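Local atomic coordinates of acyl-CoA synthetase (AMP-forming)/AMP-acid ligase II-like protein (Dyadobacter fermentans, PDB entry 4GS5), a protein that probably activates a carboxylic acid with ATP and joins it to coenzyme A. Residues Gln133-Ser136 with Ile137-Ser141; Gly88-Ala91 with Gly92-Leu96. All coordinates share one frame; numbering follows the deposited sequence. Where two conformers were deposited one is given.

Overall arrangement
Both contacts are local turns of helices in the region that matches the AMP-binding enzyme family, and they follow one another along the chain without nesting or crossing. Interaction 2 comes first: after strand 80-83, residues 88-96 lead into helix 90-102 and form its first turns, and the helix leads on to strand 105-109. Interaction 1 lies further on, after strand 126-129, where residues 133-141 span the end of helix 131-139 and the first residues beyond it, before strand 153-155. One contact thus begins a helix and the other finishes one. The centres of the two interactions are about 22 Å apart. Strand 126-129 links them, touched by side chains from both.

Interaction 1. Residues Gln133-Ser136 with Ile137-Ser141; sequences QLQS and ILENS
Gln133 and Ile137, Leu134 and Leu138, and Ser136 and Asn140 are joined by backbone hydrogen bonds of the i to i+4 kind in the last turns of helix 131-139. Ile137 N reaches Gln133 O at 3.2 Å, and Leu138 N reaches Leu134 O at 3.1 Å. At Glu139 the pattern is shared: its N makes two weak bonds, to Gln135 O and to Ser136 O, while Ser136 O also accepts Asn140 N at 3.1 Å.

Apolar contact runs along one flank, where Leu134 CG meets Leu138 CD1 at 3.9 Å, the two side chains slanting past each other. With CG beside the backbone N (chi1 -68°), Leu138 brings this atom to 3.3 Å from Leu134 O, and CD1 follows it. Both leucines continue onto helix 162-169, while Leu134 and Ile137 touch Met129 of strand 126-129.

On the more exposed flank the chains of Gln135 and Glu139 are each bent at chi2, with amide and carboxylate planes 13° apart. In the conformer given, Gln135 NE2 lies close to Glu139 CG, a contact that is doubtful because the glutamine is modelled twice.

Outside these turns, Ser136 OG hydrogen-bonds to Met132 O. Asn140, the first residue to leave helical geometry, accepts Ala142 N on its OD1, an Asx turn that follows the C-terminal end of the helix in a beta-alpha-beta unit.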
loop_
_atom_site.group_PDB
_atom_site.type_symbol
_atom_site.label_atom_id
_atom_site.label_comp_id
_atom_site.label_asym_id
_atom_site.label_seq_id
_atom_site.Cartn_x
_atom_site.Cartn_y
_atom_site.Cartn_z
ATOM N N GLN A 133 -10.118 8.148 8.154
ATOM C CA GLN A 133 -11.288 7.937 9.007
ATOM C C GLN A 133 -10.899 7.743 10.465
ATOM O O GLN A 133 -11.586 8.226 11.369
ATOM C CB GLN A 133 -12.147 6.774 8.516
ATOM C CG GLN A 133 -12.998 7.138 7.293
ATOM C CD GLN A 133 -13.706 5.929 6.723
ATOM O OE1 GLN A 133 -13.097 4.878 6.529
ATOM N NE2 GLN A 133 -14.999 6.065 6.460
ATOM N N LEU A 134 -9.795 7.036 10.706
ATOM C CA LEU A 134 -9.372 6.831 12.084
ATOM C C LEU A 134 -8.834 8.136 12.657
ATOM O O LEU A 134 -9.046 8.461 13.821
ATOM C CB LEU A 134 -8.303 5.743 12.178
ATOM C CG LEU A 134 -7.751 5.462 13.574
ATOM C CD1 LEU A 134 -8.891 5.076 14.510
ATOM C CD2 LEU A 134 -6.697 4.352 13.495
ATOM N N GLN A 135 -8.126 8.895 11.840
ATOM C CA GLN A 135 -7.575 10.163 12.304
ATOM C C GLN A 135 -8.704 11.124 12.662
ATOM O O GLN A 135 -8.583 11.909 13.599
ATOM C CB GLN A 135 -6.659 10.781 11.245
ATOM C CG GLN A 135 -5.657 11.808 11.801
ATOM C CD GLN A 135 -6.205 13.221 11.842
ATOM O OE1 GLN A 135 -7.250 13.513 11.265
ATOM N NE2 GLN A 135 -5.483 14.117 12.515
ATOM N N SER A 136 -9.802 11.062 11.898
ATOM C CA SER A 136 -10.952 11.949 12.116
ATOM C C SER A 136 -11.614 11.635 13.446
ATOM O O SER A 136 -11.963 12.532 14.202
ATOM C CB SER A 136 -12.001 11.793 11.008
ATOM O OG SER A 136 -11.635 12.496 9.836
ATOM N N ILE A 137 -11.813 10.350 13.704
ATOM C CA ILE A 137 -12.357 9.906 14.976
ATOM C C ILE A 137 -11.496 10.407 16.136
ATOM O O ILE A 137 -12.014 10.883 17.137
ATOM C CB ILE A 137 -12.432 8.377 15.043
ATOM C CG1 ILE A 137 -13.543 7.861 14.129
ATOM C CG2 ILE A 137 -12.630 7.919 16.488
ATOM C CD1 ILE A 137 -13.523 6.352 13.946
ATOM N N LEU A 138 -10.182 10.302 15.982
ATOM C CA LEU A 138 -9.240 10.718 17.023
ATOM C C LEU A 138 -9.163 12.232 17.239
ATOM O O LEU A 138 -8.807 12.687 18.328
ATOM C CB LEU A 138 -7.843 10.175 16.710
ATOM C CG LEU A 138 -7.728 8.658 16.816
ATOM C CD1 LEU A 138 -6.475 8.159 16.102
ATOM C CD2 LEU A 138 -7.736 8.252 18.292
ATOM N N GLU A 139 -9.489 13.010 16.208
ATOM C CA GLU A 139 -9.379 14.468 16.296
ATOM C C GLU A 139 -10.644 15.125 16.828
ATOM O O GLU A 139 -10.604 16.208 17.436
ATOM C CB GLU A 139 -9.039 15.057 14.928
ATOM C CG GLU A 139 -7.589 14.872 14.545
ATOM C CD GLU A 139 -6.667 15.817 15.294
ATOM O OE1 GLU A 139 -6.861 17.052 15.172
ATOM O OE2 GLU A 139 -5.757 15.322 16.004
ATOM N N ASN A 140 -11.768 14.468 16.578
ATOM C CA ASN A 140 -13.071 15.001 16.931
ATOM C C ASN A 140 -13.411 14.607 18.371
ATOM O O ASN A 140 -13.752 13.451 18.653
ATOM C CB ASN A 140 -14.111 14.478 15.942
ATOM C CG ASN A 140 -15.468 15.114 16.133
ATOM O OD1 ASN A 140 -15.799 15.574 17.228
ATOM N ND2 ASN A 140 -16.266 15.142 15.066
ATOM N N SER A 141 -13.301 15.573 19.281
ATOM C CA SER A 141 -13.395 15.292 20.714
ATOM C C SER A 141 -14.772 14.829 21.171
ATOM O O SER A 141 -14.997 14.609 22.360
ATOM C CB SER A 141 -12.934 16.496 21.538
ATOM O OG SER A 141 -11.527 16.458 21.724
#

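Interaction 2. Residues Gly88-Ala91 with Gly92-Leu96; sequences GYIA and GLMML
A local backbone contact forms the first turn of helix 90-102, which follows strand 80-83: Tyr89, at the N-cap, is joined to Leu93 by a hydrogen bond. Leu93 N donates to Tyr89 O at 3.0 Å. One residue on, Met94 N donates to Ile90 O at 2.9 Å.

Side chains add little of their own across the turn. Leu93 CG, set beside its backbone N by a chi1 of -63°, comes to 3.4 Å from Tyr89 O, the acceptor of the first bond. Selenomethionine Met94 brushes Ile90 through its CG, 4.3 Å from Ile90 CG1; its chain bends at chi2 and chi3, turning the selenium end away. Selenomethionine Met95 behaves likewise, with CG at 4.1 Å from Ala91 O.

Beyond the turn these side chains pack on neighbouring elements. Leu93 lies against Phe30 of helix 22-36, Met94 against Leu62 and Ser65 of helix 59-72, and Met95 against Phe126 and Ala128 of strand 126-129, which seats the turn among two helices and a strand.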
loop_
_atom_site.group_PDB
_atom_site.type_symbol
_atom_site.label_atom_id
_atom_site.label_comp_id
_atom_site.label_asym_id
_atom_site.label_seq_id
_atom_site.Cartn_x
_atom_site.Cartn_y
_atom_site.Cartn_z
ATOM N N GLY A 88 -20.709 1.067 -2.561
ATOM C CA GLY A 88 -20.797 1.225 -3.999
ATOM C C GLY A 88 -19.522 0.678 -4.628
ATOM O O GLY A 88 -19.455 0.498 -5.844
ATOM N N TYR A 89 -18.511 0.417 -3.797
ATOM C CA TYR A 89 -17.207 -0.050 -4.285
ATOM C C TYR A 89 -16.733 -1.320 -3.583
ATOM O O TYR A 89 -17.264 -1.701 -2.542
ATOM C CB TYR A 89 -16.146 1.061 -4.187
ATOM C CG TYR A 89 -16.469 2.235 -5.086
ATOM C CD1 TYR A 89 -15.778 2.440 -6.275
ATOM C CD2 TYR A 89 -17.495 3.118 -4.765
ATOM C CE1 TYR A 89 -16.090 3.505 -7.110
ATOM C CE2 TYR A 89 -17.815 4.181 -5.593
ATOM C CZ TYR A 89 -17.112 4.370 -6.762
ATOM O OH TYR A 89 -17.428 5.431 -7.580
ATOM N N ILE A 90 -15.719 -1.957 -4.160
ATOM C CA ILE A 90 -15.238 -3.257 -3.689
ATOM C C ILE A 90 -14.822 -3.283 -2.222
ATOM O O ILE A 90 -15.051 -4.273 -1.527
ATOM C CB ILE A 90 -14.073 -3.777 -4.563
ATOM C CG1 ILE A 90 -13.596 -5.146 -4.069
ATOM C CG2 ILE A 90 -12.935 -2.785 -4.577
ATOM C CD1 ILE A 90 -13.562 -6.208 -5.154
ATOM N N ALA A 91 -14.204 -2.211 -1.741
ATOM C CA ALA A 91 -13.750 -2.185 -0.349
ATOM C C ALA A 91 -14.913 -2.418 0.620
ATOM O O ALA A 91 -14.815 -3.207 1.561
ATOM C CB ALA A 91 -13.056 -0.872 -0.045
ATOM N N GLY A 92 -16.017 -1.721 0.376
ATOM C CA GLY A 92 -17.210 -1.868 1.184
ATOM C C GLY A 92 -17.893 -3.198 0.958
ATOM O O GLY A 92 -18.316 -3.848 1.908
ATOM N N LEU A 93 -18.031 -3.601 -0.302
ATOM C CA LEU A 93 -18.651 -4.889 -0.602
ATOM C C LEU A 93 -17.923 -6.059 0.085
ATOM O O LEU A 93 -18.559 -7.019 0.499
ATOM C CB LEU A 93 -18.764 -5.100 -2.114
ATOM C CG LEU A 93 -19.677 -4.058 -2.777
ATOM C CD1 LEU A 93 -19.812 -4.316 -4.267
ATOM C CD2 LEU A 93 -21.039 -4.088 -2.104
HETATM N N MSE A 94 -16.602 -5.979 0.239
HETATM C CA MSE A 94 -15.898 -7.064 0.932
HETATM C C MSE A 94 -16.344 -7.217 2.394
HETATM O O MSE A 94 -16.323 -8.317 2.949
HETATM C CB MSE A 94 -14.372 -6.943 0.818
HETATM C CG MSE A 94 -13.810 -7.518 -0.486
HETATM SE SE MSE A 94 -13.993 -9.476 -0.674
HETATM C CE MSE A 94 -13.979 -9.988 1.192
HETATM N N MSE A 95 -16.764 -6.126 3.022
HETATM C CA MSE A 95 -17.254 -6.234 4.395
HETATM C C MSE A 95 -18.537 -7.067 4.437
HETATM O O MSE A 95 -18.779 -7.811 5.408
HETATM C CB MSE A 95 -17.491 -4.847 4.999
HETATM C CG MSE A 95 -16.213 -4.083 5.303
HETATM SE SE MSE A 95 -15.164 -4.987 6.666
HETATM C CE MSE A 95 -16.383 -4.806 8.166
ATOM N N LEU A 96 -19.353 -6.954 3.381
ATOM C CA LEU A 96 -20.604 -7.721 3.290
ATOM C C LEU A 96 -20.338 -9.205 3.088
ATOM O O LEU A 96 -20.980 -10.052 3.708
ATOM C CB LEU A 96 -21.475 -7.207 2.142
ATOM C CG LEU A 96 -21.796 -5.711 2.162
ATOM C CD1 LEU A 96 -22.712 -5.369 0.998
ATOM C CD2 LEU A 96 -22.435 -5.331 3.487
#